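Local coordinates for ethanolamine kinase Pv091845 (Plasmodium vivax, PDB 2QG7), which probably phosphorylates ethanolamine, the first step in making phosphatidylethanolamine from ethanolamine, at residues C295-S299 / S300-N304; R232-F235 / L236-T239. All coordinates share one frame; numbering follows the deposited sequence.

In the fold
Both contacts are turns within a continuous stretch of chain, partly buried and lying in the part of the kinase that follows the five-stranded sheet. Contact 1 is the more central, about 9 Å from the centre of the chain against about 16 Å for contact 2. Their centres are 22 Å apart and their nearest atoms about 7 Å. Contact 1 leads into strand 302-304, the middle strand between 186-187 and 347-349; contact 2 starts helix 236-251 and leans on strand 356-359, a little further along the chain. An asparagine amide closes the first turn by gripping a backbone carbonyl, whereas serine and threonine hydroxyls hold the second through backbone groups at a helix start.

Contact 1 (C295-S299 / S300-N304)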
loop_
_atom_site.group_PDB
_atom_site.type_symbol
_atom_site.label_atom_id
_atom_site.label_comp_id
_atom_site.label_asym_id
_atom_site.label_seq_id
_atom_site.Cartn_x
_atom_site.Cartn_y
_atom_site.Cartn_z
ATOM N N CYS D 295 -19.434 0.787 -14.490
ATOM C CA CYS D 295 -19.118 0.181 -13.164
ATOM C C CYS D 295 -17.654 -0.149 -12.878
ATOM O O CYS D 295 -17.337 -0.507 -11.755
ATOM C CB CYS D 295 -19.997 -1.032 -12.853
ATOM S SG CYS D 295 -21.747 -0.710 -12.932
ATOM N N ASP D 296 -16.798 -0.032 -13.901
ATOM C CA ASP D 296 -15.381 -0.341 -13.831
ATOM C C ASP D 296 -14.591 0.586 -14.748
ATOM O O ASP D 296 -13.786 0.187 -15.598
ATOM C CB ASP D 296 -15.122 -1.822 -14.150
ATOM C CG ASP D 296 -13.761 -2.272 -13.691
ATOM O OD1 ASP D 296 -13.168 -1.623 -12.768
ATOM O OD2 ASP D 296 -13.255 -3.254 -14.277
ATOM N N LEU D 297 -14.835 1.867 -14.574
ATOM C CA LEU D 297 -14.302 2.829 -15.517
ATOM C C LEU D 297 -12.912 3.280 -15.112
ATOM O O LEU D 297 -12.657 4.460 -14.895
ATOM C CB LEU D 297 -15.278 3.976 -15.694
ATOM C CG LEU D 297 -15.353 4.652 -17.078
ATOM C CD1 LEU D 297 -15.815 3.721 -18.228
ATOM C CD2 LEU D 297 -16.246 5.907 -16.980
ATOM N N LEU D 298 -12.014 2.306 -15.004
ATOM C CA LEU D 298 -10.578 2.574 -14.844
ATOM C C LEU D 298 -9.952 2.942 -16.178
ATOM O O LEU D 298 -10.520 2.676 -17.218
ATOM C CB LEU D 298 -9.835 1.392 -14.181
ATOM C CG LEU D 298 -10.250 -0.074 -14.369
ATOM C CD1 LEU D 298 -9.671 -0.661 -15.631
ATOM C CD2 LEU D 298 -9.795 -0.899 -13.189
ATOM N N SER D 299 -8.775 3.556 -16.127
ATOM C CA SER D 299 -8.154 4.165 -17.307
ATOM C C SER D 299 -7.820 3.197 -18.417
ATOM O O SER D 299 -7.863 3.555 -19.574
ATOM C CB SER D 299 -6.902 4.964 -16.936
ATOM O OG SER D 299 -5.959 4.111 -16.304
ATOM N N SER D 300 -7.494 1.967 -18.055
ATOM C CA SER D 300 -7.203 0.895 -19.008
ATOM C C SER D 300 -8.453 0.343 -19.680
ATOM O O SER D 300 -8.350 -0.359 -20.662
ATOM C CB SER D 300 -6.393 -0.228 -18.321
ATOM O OG SER D 300 -7.205 -0.959 -17.420
ATOM N N ASN D 301 -9.632 0.680 -19.149
ATOM C CA ASN D 301 -10.928 0.433 -19.803
ATOM C C ASN D 301 -11.430 1.533 -20.753
ATOM O O ASN D 301 -12.523 1.440 -21.290
ATOM C CB ASN D 301 -11.972 0.089 -18.747
ATOM C CG ASN D 301 -11.903 -1.371 -18.344
ATOM O OD1 ASN D 301 -11.244 -2.128 -19.022
ATOM N ND2 ASN D 301 -12.559 -1.759 -17.249
ATOM N N ILE D 302 -10.604 2.561 -20.963
ATOM C CA ILE D 302 -10.924 3.691 -21.821
ATOM C C ILE D 302 -9.886 3.765 -22.931
ATOM O O ILE D 302 -8.722 3.910 -22.675
ATOM C CB ILE D 302 -10.992 5.014 -21.020
ATOM C CG1 ILE D 302 -11.958 4.895 -19.851
ATOM C CG2 ILE D 302 -11.411 6.186 -21.908
ATOM C CD1 ILE D 302 -11.781 5.971 -18.814
ATOM N N ILE D 303 -10.349 3.654 -24.170
ATOM C CA ILE D 303 -9.494 3.499 -25.360
ATOM C C ILE D 303 -9.580 4.766 -26.201
ATOM O O ILE D 303 -10.674 5.261 -26.483
ATOM C CB ILE D 303 -9.968 2.250 -26.212
ATOM C CG1 ILE D 303 -10.156 0.997 -25.317
ATOM C CG2 ILE D 303 -9.074 2.005 -27.445
ATOM C CD1 ILE D 303 -8.844 0.402 -24.702
ATOM N N ASN D 304 -8.425 5.312 -26.565
ATOM C CA ASN D 304 -8.383 6.435 -27.478
ATOM C C ASN D 304 -8.043 5.940 -28.870
ATOM O O ASN D 304 -6.914 5.526 -29.112
ATOM C CB ASN D 304 -7.327 7.456 -27.045
ATOM C CG ASN D 304 -7.298 8.664 -27.942
ATOM O OD1 ASN D 304 -8.274 8.957 -28.620
ATOM N ND2 ASN D 304 -6.203 9.369 -27.946
#
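The side-chain amide of Asn301 reaches back across the turn to the backbone carbonyl of Asp296, and ND2 donates to Asp296 O over 2.8 Å in an almost straight bond of 170°. The acceptor lies close to the amide plane and the donor lies in the carbonyl plane, a coplanar geometry that favours this rotation of the amide. The Asp296 carboxylate stands nearly perpendicular to that amide, 86° between planes. Backbone bonds tighten the turn: Asn301 N donates to Leu298 O (2.9 Å) and Ile302 N to Ser299 O (3.2 Å), both from above the carbonyl plane. CG of Leu297, the centre of an inverse gamma turn, meets CD1 of Ile302 at 4.2 Å, the two side chains at about a right angle. With His294, which accepts from Asp296 N, this run matches the HxDxxxxN catalytic-loop motif of protein-kinase-like phosphotransferases, consistent with active-site roles for Asp296 and Asn301; Asn301 also touches Asp351. Leu297 and Ile302 pack on Phe349 of strand 347-349 and on helix 196-210, while strand 302-304 runs between strands 186-187 and 347-349.

Contact 2 (R232-F235 / L236-T239); sequences RPSF and LWNT
Phe235 and Thr239 are joined across the first turn of helix 236-251, where the extended backbone of Ser234 gives way to helical angles from Leu236 onward. Ser234 caps the N-terminus of the helix through its side chain. A backbone bond from Thr239 N to Phe235 O spans the turn but is weak, at 3.3 Å. The capping bond runs from Leu236 N to Ser234 OG, 3.2 Å long and fairly straight at 162°, and it satisfies an amide at the very beginning of the helix. Ser234 OG sits anti to its backbone N, on the side of the carbonyl carbon, a rotation that turns it forward to the amide two residues on and leaves it 3.3 Å from Leu236 CB.

The same hydroxyl is hydrogen-bonded to Glu359 OE1 while Glu359 OE2 takes the indole NE1 of Trp237, so one carboxylate ties the cap and the first turn to strand 356-359. Leu236 CG lies over the centre of one face of the Trp237 ring, 4.1 Å above its plane, and Lys284 makes a cation-pi contact with this indole. Phe235 points its side chain the other way, onto helix 216-226 and the start of strand 356-359, while Leu236, Trp237 and Thr239 touch helix 413-430.

At the far end of the turn, Asn238 CB rests 3.8 Å from Phe235 O. That carbonyl oxygen also accepts from the Thr239 hydroxyl, OG1 to O 2.7 Å, the donor tilted 24° from the carbonyl plane.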
loop_
_atom_site.group_PDB
_atom_site.type_symbol
_atom_site.label_atom_id
_atom_site.label_comp_id
_atom_site.label_asym_id
_atom_site.label_seq_id
_atom_site.Cartn_x
_atom_site.Cartn_y
_atom_site.Cartn_z
ATOM N N ARG D 232 -37.810 -1.020 -10.685
ATOM C CA ARG D 232 -36.692 -0.249 -11.277
ATOM C C ARG D 232 -35.510 0.037 -10.301
ATOM O O ARG D 232 -35.106 1.199 -10.121
ATOM C CB ARG D 232 -37.202 1.046 -11.950
ATOM N N PRO D 233 -34.927 -1.020 -9.693
ATOM C CA PRO D 233 -33.955 -0.735 -8.647
ATOM C C PRO D 233 -32.476 -0.733 -9.120
ATOM O O PRO D 233 -32.164 -1.126 -10.260
ATOM C CB PRO D 233 -34.222 -1.865 -7.639
ATOM C CG PRO D 233 -34.454 -3.103 -8.589
ATOM C CD PRO D 233 -35.070 -2.480 -9.890
ATOM N N SER D 234 -31.603 -0.245 -8.230
ATOM C CA SER D 234 -30.164 -0.258 -8.398
ATOM C C SER D 234 -29.640 -1.665 -8.111
ATOM O O SER D 234 -30.207 -2.404 -7.279
ATOM C CB SER D 234 -29.527 0.764 -7.457
ATOM O OG SER D 234 -28.092 0.732 -7.499
ATOM N N PHE D 235 -28.564 -2.038 -8.814
ATOM C CA PHE D 235 -27.926 -3.341 -8.647
ATOM C C PHE D 235 -26.724 -3.247 -7.686
ATOM O O PHE D 235 -26.075 -4.259 -7.402
ATOM C CB PHE D 235 -27.461 -3.852 -10.006
ATOM C CG PHE D 235 -28.499 -4.634 -10.760
ATOM C CD1 PHE D 235 -28.197 -5.882 -11.278
ATOM C CD2 PHE D 235 -29.768 -4.129 -10.971
ATOM C CE1 PHE D 235 -29.155 -6.605 -12.001
ATOM C CE2 PHE D 235 -30.723 -4.864 -11.670
ATOM C CZ PHE D 235 -30.412 -6.087 -12.181
ATOM N N LEU D 236 -26.454 -2.040 -7.197
ATOM C CA LEU D 236 -25.263 -1.721 -6.446
ATOM C C LEU D 236 -25.226 -2.348 -5.061
ATOM O O LEU D 236 -24.228 -2.976 -4.679
ATOM C CB LEU D 236 -25.097 -0.192 -6.367
ATOM C CG LEU D 236 -24.028 0.510 -5.543
ATOM C CD1 LEU D 236 -22.585 -0.016 -5.831
ATOM C CD2 LEU D 236 -24.137 1.996 -5.820
ATOM N N TRP D 237 -26.314 -2.174 -4.319
ATOM C CA TRP D 237 -26.386 -2.620 -2.930
ATOM C C TRP D 237 -26.561 -4.117 -2.825
ATOM O O TRP D 237 -26.104 -4.726 -1.882
ATOM C CB TRP D 237 -27.503 -1.882 -2.200
ATOM C CG TRP D 237 -27.482 -0.460 -2.526
ATOM C CD1 TRP D 237 -28.360 0.203 -3.325
ATOM C CD2 TRP D 237 -26.495 0.504 -2.121
ATOM N NE1 TRP D 237 -28.010 1.525 -3.422
ATOM C CE2 TRP D 237 -26.862 1.738 -2.703
ATOM C CE3 TRP D 237 -25.339 0.442 -1.325
ATOM C CZ2 TRP D 237 -26.129 2.902 -2.511
ATOM C CZ3 TRP D 237 -24.624 1.590 -1.127
ATOM C CH2 TRP D 237 -25.018 2.809 -1.717
ATOM N N ASN D 238 -27.242 -4.700 -3.799
ATOM C CA ASN D 238 -27.301 -6.139 -3.945
ATOM C C ASN D 238 -25.911 -6.736 -4.144
ATOM O O ASN D 238 -25.645 -7.835 -3.677
ATOM C CB ASN D 238 -28.174 -6.486 -5.161
ATOM C CG ASN D 238 -28.379 -7.994 -5.335
ATOM O OD1 ASN D 238 -29.210 -8.610 -4.638
ATOM N ND2 ASN D 238 -27.632 -8.589 -6.283
ATOM N N THR D 239 -25.045 -6.016 -4.862
ATOM C CA THR D 239 -23.695 -6.474 -5.203
ATOM C C THR D 239 -22.759 -6.300 -4.008
ATOM O O THR D 239 -22.024 -7.228 -3.667
ATOM C CB THR D 239 -23.125 -5.736 -6.432
ATOM O OG1 THR D 239 -23.997 -5.947 -7.539
ATOM C CG2 THR D 239 -21.770 -6.257 -6.821
#